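Local structure of polyketide synthase/nonribosomal peptide synthetase hybrid RzxB (Pseudomonas fluorescens, 5IL6) at residues Ala140-Gly148 / Val179-Ala187. The protein is a modular trans-AT synthase of the rhizoxin pathway whose dehydratase domain probably removes water from beta-hydroxyacyl intermediates of the growing polyketide. Numbering follows the deposited sequence.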
loop_
_atom_site.group_PDB
_atom_site.type_symbol
_atom_site.label_atom_id
_atom_site.label_comp_id
_atom_site.label_asym_id
_atom_site.label_seq_id
_atom_site.Cartn_x
_atom_site.Cartn_y
_atom_site.Cartn_z
ATOM N N ALA A 140 15.609 1.622 9.033
ATOM C CA ALA A 140 16.431 1.075 7.971
ATOM C C ALA A 140 17.361 2.183 7.493
ATOM O O ALA A 140 17.099 3.371 7.696
ATOM C CB ALA A 140 15.580 0.566 6.805
ATOM N N TRP A 141 18.469 1.796 6.875
ATOM C CA TRP A 141 19.476 2.756 6.449
ATOM C C TRP A 141 19.531 2.772 4.937
ATOM O O TRP A 141 19.562 1.712 4.302
ATOM C CB TRP A 141 20.846 2.426 7.031
ATOM C CG TRP A 141 20.812 2.372 8.504
ATOM C CD1 TRP A 141 20.480 3.387 9.350
ATOM C CD2 TRP A 141 21.112 1.242 9.324
ATOM N NE1 TRP A 141 20.555 2.959 10.652
ATOM C CE2 TRP A 141 20.942 1.645 10.663
ATOM C CE3 TRP A 141 21.509 -0.071 9.058
ATOM C CZ2 TRP A 141 21.157 0.780 11.733
ATOM C CZ3 TRP A 141 21.723 -0.927 10.118
ATOM C CH2 TRP A 141 21.546 -0.498 11.442
ATOM N N LEU A 142 19.505 3.966 4.362
ATOM C CA LEU A 142 19.636 4.057 2.922
ATOM C C LEU A 142 21.023 3.521 2.604
ATOM O O LEU A 142 22.035 4.136 2.957
ATOM C CB LEU A 142 19.424 5.499 2.463
ATOM C CG LEU A 142 19.357 5.803 0.967
ATOM C CD1 LEU A 142 18.403 4.846 0.267
ATOM C CD2 LEU A 142 18.886 7.238 0.766
ATOM N N ASP A 143 21.071 2.392 1.904
ATOM C CA ASP A 143 22.297 1.634 1.683
ATOM C C ASP A 143 22.720 1.639 0.229
ATOM O O ASP A 143 23.639 0.895 -0.137
ATOM C CB ASP A 143 22.093 0.174 2.097
ATOM C CG ASP A 143 22.577 -0.130 3.498
ATOM O OD1 ASP A 143 22.396 0.716 4.398
ATOM O OD2 ASP A 143 23.129 -1.236 3.697
ATOM N N PHE A 144 22.131 2.497 -0.597
ATOM C CA PHE A 144 22.227 2.317 -2.037
ATOM C C PHE A 144 23.427 3.082 -2.591
ATOM O O PHE A 144 23.569 4.293 -2.378
ATOM C CB PHE A 144 20.931 2.771 -2.699
ATOM C CG PHE A 144 20.818 2.329 -4.119
ATOM C CD1 PHE A 144 20.479 1.023 -4.393
ATOM C CD2 PHE A 144 21.086 3.184 -5.161
ATOM C CE1 PHE A 144 20.384 0.581 -5.686
ATOM C CE2 PHE A 144 20.995 2.755 -6.464
ATOM C CZ PHE A 144 20.643 1.447 -6.730
ATOM N N SER A 145 24.355 2.356 -3.185
ATOM C CA SER A 145 25.463 2.936 -3.919
ATOM C C SER A 145 25.121 2.789 -5.396
ATOM O O SER A 145 24.857 1.674 -5.861
ATOM C CB SER A 145 26.788 2.231 -3.593
ATOM O OG SER A 145 27.867 2.935 -4.179
ATOM N N SER A 146 25.176 3.899 -6.133
ATOM C CA SER A 146 24.813 3.922 -7.552
ATOM C C SER A 146 25.991 3.639 -8.487
ATOM O O SER A 146 25.816 3.661 -9.705
ATOM C CB SER A 146 24.200 5.274 -7.929
ATOM O OG SER A 146 22.978 5.491 -7.266
ATOM N N LEU A 147 27.186 3.381 -7.956
ATOM C CA LEU A 147 28.350 3.109 -8.796
ATOM C C LEU A 147 28.073 1.926 -9.712
ATOM O O LEU A 147 27.808 0.817 -9.239
ATOM C CB LEU A 147 29.559 2.794 -7.915
ATOM C CG LEU A 147 30.822 2.331 -8.656
ATOM C CD1 LEU A 147 31.288 3.384 -9.657
ATOM C CD2 LEU A 147 31.921 1.926 -7.688
ATOM N N GLY A 148 28.118 2.160 -11.020
ATOM C CA GLY A 148 27.800 1.106 -11.958
ATOM C C GLY A 148 26.323 0.857 -12.142
ATOM O O GLY A 148 25.954 -0.094 -12.840
ATOM N N VAL A 179 16.736 3.521 -10.616
ATOM C CA VAL A 179 18.071 3.004 -10.891
ATOM C C VAL A 179 18.198 1.633 -10.245
ATOM O O VAL A 179 17.691 1.407 -9.140
ATOM C CB VAL A 179 19.179 3.956 -10.388
ATOM C CG1 VAL A 179 19.076 5.302 -11.089
ATOM C CG2 VAL A 179 19.106 4.125 -8.878
ATOM N N ARG A 180 18.872 0.718 -10.937
ATOM C CA ARG A 180 19.019 -0.658 -10.488
ATOM C C ARG A 180 20.491 -0.982 -10.277
ATOM O O ARG A 180 21.339 -0.634 -11.105
ATOM C CB ARG A 180 18.418 -1.640 -11.499
ATOM C CG ARG A 180 18.586 -3.094 -11.096
ATOM C CD ARG A 180 17.903 -4.038 -12.062
ATOM N NE ARG A 180 18.124 -5.429 -11.680
ATOM C CZ ARG A 180 17.708 -6.478 -12.380
ATOM N NH1 ARG A 180 17.040 -6.306 -13.514
ATOM N NH2 ARG A 180 17.961 -7.705 -11.944
ATOM N N GLN A 181 20.784 -1.645 -9.161
ATOM C CA GLN A 181 22.129 -2.128 -8.852
ATOM C C GLN A 181 21.989 -3.582 -8.409
ATOM O O GLN A 181 21.707 -3.854 -7.238
ATOM C CB GLN A 181 22.795 -1.278 -7.776
ATOM C CG GLN A 181 24.218 -1.703 -7.452
ATOM C CD GLN A 181 25.186 -1.375 -8.571
ATOM O OE1 GLN A 181 25.489 -2.219 -9.414
ATOM N NE2 GLN A 181 25.674 -0.140 -8.587
ATOM N N GLY A 182 22.183 -4.510 -9.340
ATOM C CA GLY A 182 22.008 -5.916 -9.012
ATOM C C GLY A 182 20.562 -6.205 -8.655
ATOM O O GLY A 182 19.635 -5.882 -9.407
ATOM N N ASP A 183 20.358 -6.821 -7.491
ATOM C CA ASP A 183 19.023 -7.143 -7.007
ATOM C C ASP A 183 18.422 -6.029 -6.154
ATOM O O ASP A 183 17.469 -6.279 -5.407
ATOM C CB ASP A 183 19.051 -8.454 -6.215
ATOM C CG ASP A 183 20.045 -8.425 -5.069
ATOM O OD1 ASP A 183 20.559 -7.332 -4.753
ATOM O OD2 ASP A 183 20.309 -9.496 -4.482
ATOM N N GLN A 184 18.952 -4.813 -6.252
ATOM C CA GLN A 184 18.435 -3.663 -5.526
ATOM C C GLN A 184 18.086 -2.550 -6.503
ATOM O O GLN A 184 18.668 -2.449 -7.588
ATOM C CB GLN A 184 19.447 -3.127 -4.503
ATOM C CG GLN A 184 19.690 -4.038 -3.324
ATOM C CD GLN A 184 20.412 -3.341 -2.188
ATOM O OE1 GLN A 184 20.264 -2.135 -1.990
ATOM N NE2 GLN A 184 21.199 -4.098 -1.429
ATOM N N ALA A 185 17.131 -1.713 -6.108
ATOM C CA ALA A 185 16.734 -0.569 -6.911
ATOM C C ALA A 185 16.430 0.602 -5.991
ATOM O O ALA A 185 16.056 0.420 -4.828
ATOM C CB ALA A 185 15.514 -0.882 -7.785
ATOM N N LEU A 186 16.595 1.809 -6.526
ATOM C CA LEU A 186 16.301 3.034 -5.798
ATOM C C LEU A 186 15.375 3.886 -6.650
ATOM O O LEU A 186 15.696 4.196 -7.801
ATOM C CB LEU A 186 17.583 3.807 -5.468
ATOM C CG LEU A 186 17.400 5.048 -4.589
ATOM C CD1 LEU A 186 16.963 4.646 -3.184
ATOM C CD2 LEU A 186 18.674 5.879 -4.545
ATOM N N ALA A 187 14.232 4.260 -6.086
ATOM C CA ALA A 187 13.215 5.003 -6.810
ATOM C C ALA A 187 12.971 6.347 -6.140
ATOM O O ALA A 187 13.073 6.480 -4.916
ATOM C CB ALA A 187 11.901 4.217 -6.877
#
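The beta hairpin of strands 175-181 and 184-190 is crossed here by the extended linker 140-148; F144 on the linker and Q181 on the hairpin bury the largest areas. The F144 ring lies on the hairpin strands. L186 CB sits over one ring face, 3.7 Å from the centroid of the F144 ring and 16° off its normal, a CH-pi contact. V179 CG2 approaches the far end of the ring obliquely, 3.4 Å from F144 CE2. Q181 CB comes in obliquely too, 3.6 Å from F144 CZ. With CG anti to the backbone N (chi1 -166°), the F144 side chain reaches down to the hairpin.

The hairpin is two-residue, with a type II' turn from Q181 to Q184 and G182 at positive phi. R180 NE bonds to G182 O at 2.8 Å, nearly straight. Both strands belong to the second of two hotdog-family regions, as expected for a polyketide synthase dehydratase. The linker runs from strand 124-135 to strand 150-152, which pairs with strand 175-181.

Q184 OE1 lies at the ring edge, in plane, 4.0 Å from F144 CD1. Q250 NE2 bonds to Q184 OE1, and the OE1 of the same amide accepts a hydrogen bond from D143 N, so Q250 joins hairpin and linker.

The Q181 chain bends at chi2 (71°), bringing its amide beside the linker backbone. Q181 NE2 gives a weak bond to S145 O at 3.4 Å. The approach of Q181 NE2 to L147 O is too short to be trusted. Further along, L142 CD1 meets L186 CD1 at 3.7 Å, the two side chains crossing at about a right angle.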